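Local coordinates for alkane monooxygenase (Geobacillus thermodenitrificans, PDB 3B9O), which belongs to the luciferase-like monooxygenases, a family with a TIM-barrel fold, and binds flavin mononucleotide, at residues 61-66 against 309-314; 233-238 against 262-267. All blocks are in the same frame, centred on the assembly; numbering follows the deposited sequence.

Contact 1 of 2, residues 61-66 against 309-314; sequences GIYDVY and LAHYGG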
loop_
_atom_site.group_PDB
_atom_site.type_symbol
_atom_site.label_atom_id
_atom_site.label_comp_id
_atom_site.label_asym_id
_atom_site.label_seq_id
_atom_site.Cartn_x
_atom_site.Cartn_y
_atom_site.Cartn_z
ATOM N N GLY A 61 -10.532 1.809 -11.659
ATOM C CA GLY A 61 -11.986 1.731 -11.751
ATOM C C GLY A 61 -12.601 2.948 -11.102
ATOM O O GLY A 61 -11.907 3.788 -10.495
ATOM N N ILE A 62 -13.921 3.031 -11.215
ATOM C CA ILE A 62 -14.694 4.178 -10.780
ATOM C C ILE A 62 -15.732 3.646 -9.824
ATOM O O ILE A 62 -16.240 2.541 -10.004
ATOM C CB ILE A 62 -15.344 4.930 -11.998
ATOM C CG1 ILE A 62 -14.231 5.499 -12.911
ATOM C CG2 ILE A 62 -16.324 6.032 -11.526
ATOM C CD1 ILE A 62 -14.676 5.985 -14.354
ATOM N N TYR A 63 -15.986 4.434 -8.797
ATOM C CA TYR A 63 -16.941 4.148 -7.750
ATOM C C TYR A 63 -18.360 4.492 -8.232
ATOM O O TYR A 63 -18.857 5.569 -7.963
ATOM C CB TYR A 63 -16.572 4.957 -6.513
ATOM C CG TYR A 63 -15.379 4.363 -5.809
ATOM C CD1 TYR A 63 -15.545 3.517 -4.707
ATOM C CD2 TYR A 63 -14.082 4.617 -6.258
ATOM C CE1 TYR A 63 -14.451 2.946 -4.064
ATOM C CE2 TYR A 63 -12.978 4.049 -5.620
ATOM C CZ TYR A 63 -13.172 3.207 -4.544
ATOM O OH TYR A 63 -12.103 2.667 -3.906
ATOM N N ASP A 64 -18.962 3.558 -8.950
ATOM C CA ASP A 64 -20.248 3.809 -9.631
ATOM C C ASP A 64 -21.283 2.798 -9.157
ATOM O O ASP A 64 -22.199 2.463 -9.895
ATOM C CB ASP A 64 -20.081 3.747 -11.164
ATOM C CG ASP A 64 -19.564 2.406 -11.647
ATOM O OD1 ASP A 64 -19.457 1.465 -10.824
ATOM O OD2 ASP A 64 -19.239 2.285 -12.853
ATOM N N VAL A 65 -21.115 2.295 -7.941
ATOM C CA VAL A 65 -22.019 1.254 -7.440
ATOM C C VAL A 65 -23.172 1.921 -6.703
ATOM O O VAL A 65 -24.347 1.657 -6.996
ATOM C CB VAL A 65 -21.295 0.182 -6.574
ATOM C CG1 VAL A 65 -22.313 -0.693 -5.826
ATOM C CG2 VAL A 65 -20.370 -0.686 -7.450
ATOM N N TYR A 66 -22.832 2.803 -5.760
ATOM C CA TYR A 66 -23.842 3.513 -5.001
ATOM C C TYR A 66 -24.702 4.406 -5.929
ATOM O O TYR A 66 -24.181 5.189 -6.739
ATOM C CB TYR A 66 -23.191 4.291 -3.864
ATOM C CG TYR A 66 -24.122 5.196 -3.081
ATOM C CD1 TYR A 66 -25.121 4.672 -2.256
ATOM C CD2 TYR A 66 -24.000 6.578 -3.166
ATOM C CE1 TYR A 66 -25.964 5.513 -1.533
ATOM C CE2 TYR A 66 -24.828 7.422 -2.460
ATOM C CZ TYR A 66 -25.820 6.882 -1.648
ATOM O OH TYR A 66 -26.630 7.730 -0.924
ATOM N N LEU A 309 -20.745 6.697 1.421
ATOM C CA LEU A 309 -21.615 5.699 0.782
ATOM C C LEU A 309 -21.088 5.266 -0.581
ATOM O O LEU A 309 -21.137 4.076 -0.932
ATOM C CB LEU A 309 -23.057 6.219 0.672
ATOM C CG LEU A 309 -24.193 5.973 1.676
ATOM C CD1 LEU A 309 -23.885 5.116 2.872
ATOM C CD2 LEU A 309 -24.845 7.296 2.051
ATOM N N ALA A 310 -20.597 6.222 -1.366
ATOM C CA ALA A 310 -20.028 5.917 -2.683
ATOM C C ALA A 310 -18.823 4.981 -2.546
ATOM O O ALA A 310 -18.710 3.988 -3.286
ATOM C CB ALA A 310 -19.643 7.224 -3.446
ATOM N N HIS A 311 -17.967 5.270 -1.564
ATOM C CA HIS A 311 -16.746 4.475 -1.336
ATOM C C HIS A 311 -17.095 3.056 -0.931
ATOM O O HIS A 311 -16.548 2.095 -1.452
ATOM C CB HIS A 311 -15.893 5.124 -0.243
ATOM C CG HIS A 311 -14.505 4.583 -0.164
ATOM N ND1 HIS A 311 -13.461 5.284 0.399
ATOM C CD2 HIS A 311 -13.975 3.415 -0.604
ATOM C CE1 HIS A 311 -12.355 4.565 0.321
ATOM N NE2 HIS A 311 -12.635 3.438 -0.301
ATOM N N TYR A 312 -18.020 2.954 0.013
ATOM C CA TYR A 312 -18.544 1.685 0.501
ATOM C C TYR A 312 -19.106 0.855 -0.640
ATOM O O TYR A 312 -18.849 -0.336 -0.707
ATOM C CB TYR A 312 -19.601 1.943 1.576
ATOM C CG TYR A 312 -20.205 0.696 2.196
ATOM C CD1 TYR A 312 -19.666 0.133 3.354
ATOM C CD2 TYR A 312 -21.331 0.076 1.614
ATOM C CE1 TYR A 312 -20.242 -1.019 3.937
ATOM C CE2 TYR A 312 -21.897 -1.061 2.163
ATOM C CZ TYR A 312 -21.360 -1.603 3.319
ATOM O OH TYR A 312 -21.960 -2.730 3.843
ATOM N N GLY A 313 -19.887 1.478 -1.524
ATOM C CA GLY A 313 -20.445 0.792 -2.678
ATOM C C GLY A 313 -19.395 0.138 -3.571
ATOM O O GLY A 313 -19.473 -1.056 -3.836
ATOM N N GLY A 314 -18.431 0.926 -4.052
ATOM C CA GLY A 314 -17.329 0.383 -4.836
ATOM C C GLY A 314 -16.558 -0.687 -4.085
ATOM O O GLY A 314 -16.259 -1.739 -4.637
HETATM O O HOH W 1 -20.215 3.678 -5.615
#

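Contact 2 of 2, residues 233-238 against 262-267; sequences GREFAA and RKRAKK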
loop_
_atom_site.group_PDB
_atom_site.type_symbol
_atom_site.label_atom_id
_atom_site.label_comp_id
_atom_site.label_asym_id
_atom_site.label_seq_id
_atom_site.Cartn_x
_atom_site.Cartn_y
_atom_site.Cartn_z
ATOM N N GLY A 233 -7.139 -13.817 -0.742
ATOM C CA GLY A 233 -6.170 -12.754 -0.508
ATOM C C GLY A 233 -5.175 -13.090 0.605
ATOM O O GLY A 233 -3.976 -12.948 0.427
ATOM N N ARG A 234 -5.663 -13.599 1.736
ATOM C CA ARG A 234 -4.775 -13.947 2.862
ATOM C C ARG A 234 -3.867 -15.056 2.452
ATOM O O ARG A 234 -2.705 -15.072 2.824
ATOM C CB ARG A 234 -5.552 -14.349 4.128
ATOM C CG ARG A 234 -6.053 -13.166 4.948
ATOM C CD ARG A 234 -6.791 -13.632 6.238
ATOM N NE ARG A 234 -8.197 -13.625 5.909
ATOM C CZ ARG A 234 -9.072 -14.595 6.078
ATOM N NH1 ARG A 234 -8.771 -15.753 6.665
ATOM N NH2 ARG A 234 -10.294 -14.350 5.676
ATOM N N GLU A 235 -4.388 -15.995 1.655
ATOM C CA GLU A 235 -3.558 -17.090 1.154
ATOM C C GLU A 235 -2.460 -16.566 0.220
ATOM O O GLU A 235 -1.309 -17.053 0.227
ATOM C CB GLU A 235 -4.428 -18.105 0.411
ATOM C CG GLU A 235 -3.662 -19.356 0.009
ATOM C CD GLU A 235 -3.289 -20.237 1.201
ATOM O OE1 GLU A 235 -2.362 -21.035 1.051
ATOM O OE2 GLU A 235 -3.912 -20.128 2.284
ATOM N N PHE A 236 -2.843 -15.599 -0.610
ATOM C CA PHE A 236 -1.921 -14.949 -1.553
ATOM C C PHE A 236 -0.806 -14.204 -0.837
ATOM O O PHE A 236 0.351 -14.321 -1.213
ATOM C CB PHE A 236 -2.674 -13.965 -2.459
ATOM C CG PHE A 236 -1.813 -13.365 -3.549
ATOM C CD1 PHE A 236 -1.628 -14.037 -4.738
ATOM C CD2 PHE A 236 -1.191 -12.136 -3.384
ATOM C CE1 PHE A 236 -0.842 -13.499 -5.753
ATOM C CE2 PHE A 236 -0.396 -11.587 -4.416
ATOM C CZ PHE A 236 -0.238 -12.281 -5.593
ATOM N N ALA A 237 -1.178 -13.389 0.155
ATOM C CA ALA A 237 -0.251 -12.794 1.113
ATOM C C ALA A 237 0.741 -13.791 1.715
ATOM O O ALA A 237 1.950 -13.548 1.715
ATOM C CB ALA A 237 -1.062 -12.079 2.250
ATOM N N ALA A 238 0.233 -14.931 2.217
ATOM C CA ALA A 238 1.063 -15.968 2.853
ATOM C C ALA A 238 2.113 -16.506 1.902
ATOM O O ALA A 238 3.283 -16.728 2.281
ATOM C CB ALA A 238 0.171 -17.119 3.389
ATOM N N ARG A 262 0.346 -16.045 9.144
ATOM C CA ARG A 262 1.567 -16.776 9.509
ATOM C C ARG A 262 1.393 -18.301 9.431
ATOM O O ARG A 262 2.281 -19.005 8.961
ATOM C CB ARG A 262 2.065 -16.359 10.886
ATOM C CG ARG A 262 2.197 -14.877 11.031
ATOM C CD ARG A 262 2.448 -14.498 12.504
ATOM N NE ARG A 262 3.802 -14.017 12.545
ATOM C CZ ARG A 262 4.865 -14.691 12.968
ATOM N NH1 ARG A 262 4.764 -15.897 13.493
ATOM N NH2 ARG A 262 6.044 -14.111 12.873
ATOM N N LYS A 263 0.221 -18.794 9.793
ATOM C CA LYS A 263 -0.047 -20.230 9.666
ATOM C C LYS A 263 -0.081 -20.645 8.212
ATOM O O LYS A 263 0.493 -21.669 7.847
ATOM C CB LYS A 263 -1.398 -20.601 10.279
ATOM C CG LYS A 263 -1.370 -20.469 11.692
ATOM N N ARG A 264 -0.753 -19.847 7.388
ATOM C CA ARG A 264 -0.862 -20.141 5.962
ATOM C C ARG A 264 0.487 -20.165 5.249
ATOM O O ARG A 264 0.638 -20.886 4.243
ATOM C CB ARG A 264 -1.801 -19.165 5.279
ATOM C CG ARG A 264 -3.262 -19.257 5.738
ATOM C CD ARG A 264 -4.034 -18.285 4.930
ATOM N NE ARG A 264 -5.410 -18.166 5.373
ATOM C CZ ARG A 264 -6.444 -18.745 4.771
ATOM N NH1 ARG A 264 -6.271 -19.522 3.691
ATOM N NH2 ARG A 264 -7.656 -18.566 5.279
ATOM N N ALA A 265 1.462 -19.399 5.769
ATOM C CA ALA A 265 2.782 -19.294 5.137
ATOM C C ALA A 265 3.607 -20.583 5.223
ATOM O O ALA A 265 4.447 -20.820 4.356
ATOM C CB ALA A 265 3.573 -18.114 5.709
ATOM N N LYS A 266 3.364 -21.418 6.242
ATOM C CA LYS A 266 4.200 -22.628 6.495
ATOM C C LYS A 266 4.209 -23.607 5.318
ATOM O O LYS A 266 5.260 -24.076 4.944
ATOM C CB LYS A 266 3.779 -23.375 7.766
ATOM C CG LYS A 266 3.846 -22.541 9.058
ATOM C CD LYS A 266 3.089 -23.233 10.237
ATOM C CE LYS A 266 1.647 -23.691 9.823
ATOM N NZ LYS A 266 0.707 -23.737 10.990
ATOM N N LYS A 267 3.052 -23.854 4.707
ATOM C CA LYS A 267 2.968 -24.828 3.576
ATOM C C LYS A 267 3.806 -24.390 2.356
ATOM O O LYS A 267 4.093 -25.193 1.481
ATOM C CB LYS A 267 1.512 -25.058 3.149
ATOM C CG LYS A 267 0.931 -23.874 2.369
ATOM C CD LYS A 267 -0.480 -24.088 1.846
ATOM C CE LYS A 267 -1.530 -23.934 2.915
ATOM N NZ LYS A 267 -1.660 -22.494 3.343
#

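Contact 1 of 2, residues 61-66 against 309-314
Tyr-66 lays one face of its ring on Leu-309, whose CB stands over the ring centre in a CH-pi contact, 3.6 Å from the centroid and 8° off the normal. This joins the loop after barrel strand 53-57, in a TIM-barrel flavoprotein, to helix 305-316. With CG anti to the backbone N (chi1 174°), the Tyr-66 ring is carried over Leu-309; Tyr-66 CB sits 3.7 Å from Ala-310 CA. Three residues earlier, Tyr-63 turns the edge of its ring to two carbonyl oxygens, CD1 to Ala-310 O and CE1 to His-311 O, and CD1 comes 3.6 Å from Gly-314 CA. The side chains of Tyr-63 and His-311 run side by side in the same direction, their rings at 79°. Gly-313 and Gly-314 have no side chain where a CB would point at the loop, and Val-65 CG1 approaches Gly-313 O to 3.5 Å. No direct hydrogen bond links the segments; one water accepts from Tyr-66 N at 2.8 Å and donates to Ala-310 O at 2.8 Å. Further out, the side chain of Tyr-63 is about 6 Å from the bound FMN, and both phenol ends are probably held by hydrogen bonds, Tyr-63 OH to Gln-79 OE1 and Tyr-66 OH to Glu-306 OE1.

Contact 2 of 2, residues 233-238 against 262-267
Glu-235 spends its two carboxylate oxygens on two different cations of the facing segment. OE2 accepts from Arg-264 NH1 at 2.8 Å in a nearly straight salt bridge, with an N-H...O angle of 165°; the oxygen lies in the guanidinium plane and is approached almost along its own C-O axis. The planes of the two groups are nonetheless turned 73° apart, and NH1 alone bonds to the carboxylate, unlike a coplanar two-bond pairing. The Arg-264 chain, extended from CG to NE, crosses Glu-235 obliquely, its CD 3.2 Å from Glu-235 OE2. Glu-235 OE1 takes Lys-267 NZ at 2.8 Å on its syn lone pair, the two side chains meeting tip to tip. Bends at chi3 and chi4 turn the lysine back, and its NZ also donates to Arg-264 O at 2.9 Å. Glu-235 OE1 has a further partner in Tyr-268 OH.

This network joins helix 231-240 to the C-terminal part of helix 251-265, helices that follow successive parallel strands, 223-227 and 243-246, of the TIM barrel. Gly-233, two residues before Glu-235, touches the bound FMN.

Like charges also meet here. Arg-234 NH1 and Arg-264 NH2, both donors, come within 3.3 Å with their guanidinium planes at 79°. Asp-260 OD1 forms salt bridges with both Arg-234 NH1 and Arg-264 NE, and probably offsets the repulsion.

The apolar part of the contact centres on Ala-238, whose CB lies 3.4 Å from Arg-264 CB and 4.2 Å from Ala-265 CB. Here, at Ala-238 and Ala-265, the two backbones are nearest.

How the contacts relate
The two contacts show how the same fold uses different chemistry in different places. Contact 1 is mostly buried and sets a loop without regular structure against a helix, relying on aromatic and aliphatic surfaces, glycine backbone and a water. Contact 2 is partly buried and pairs two helices through a salt-bridge network together with a few alanine contacts. They share no segment or secondary-structure element. The centres of contact 1 and contact 2 are 29 Å apart, and the nearest atoms of contact 1 and contact 2 about 15 Å apart. In sequence, contact 2 falls between the two segments of contact 1. Contact 2 holds a residue of the FMN pocket, whereas contact 1 comes near the flavin.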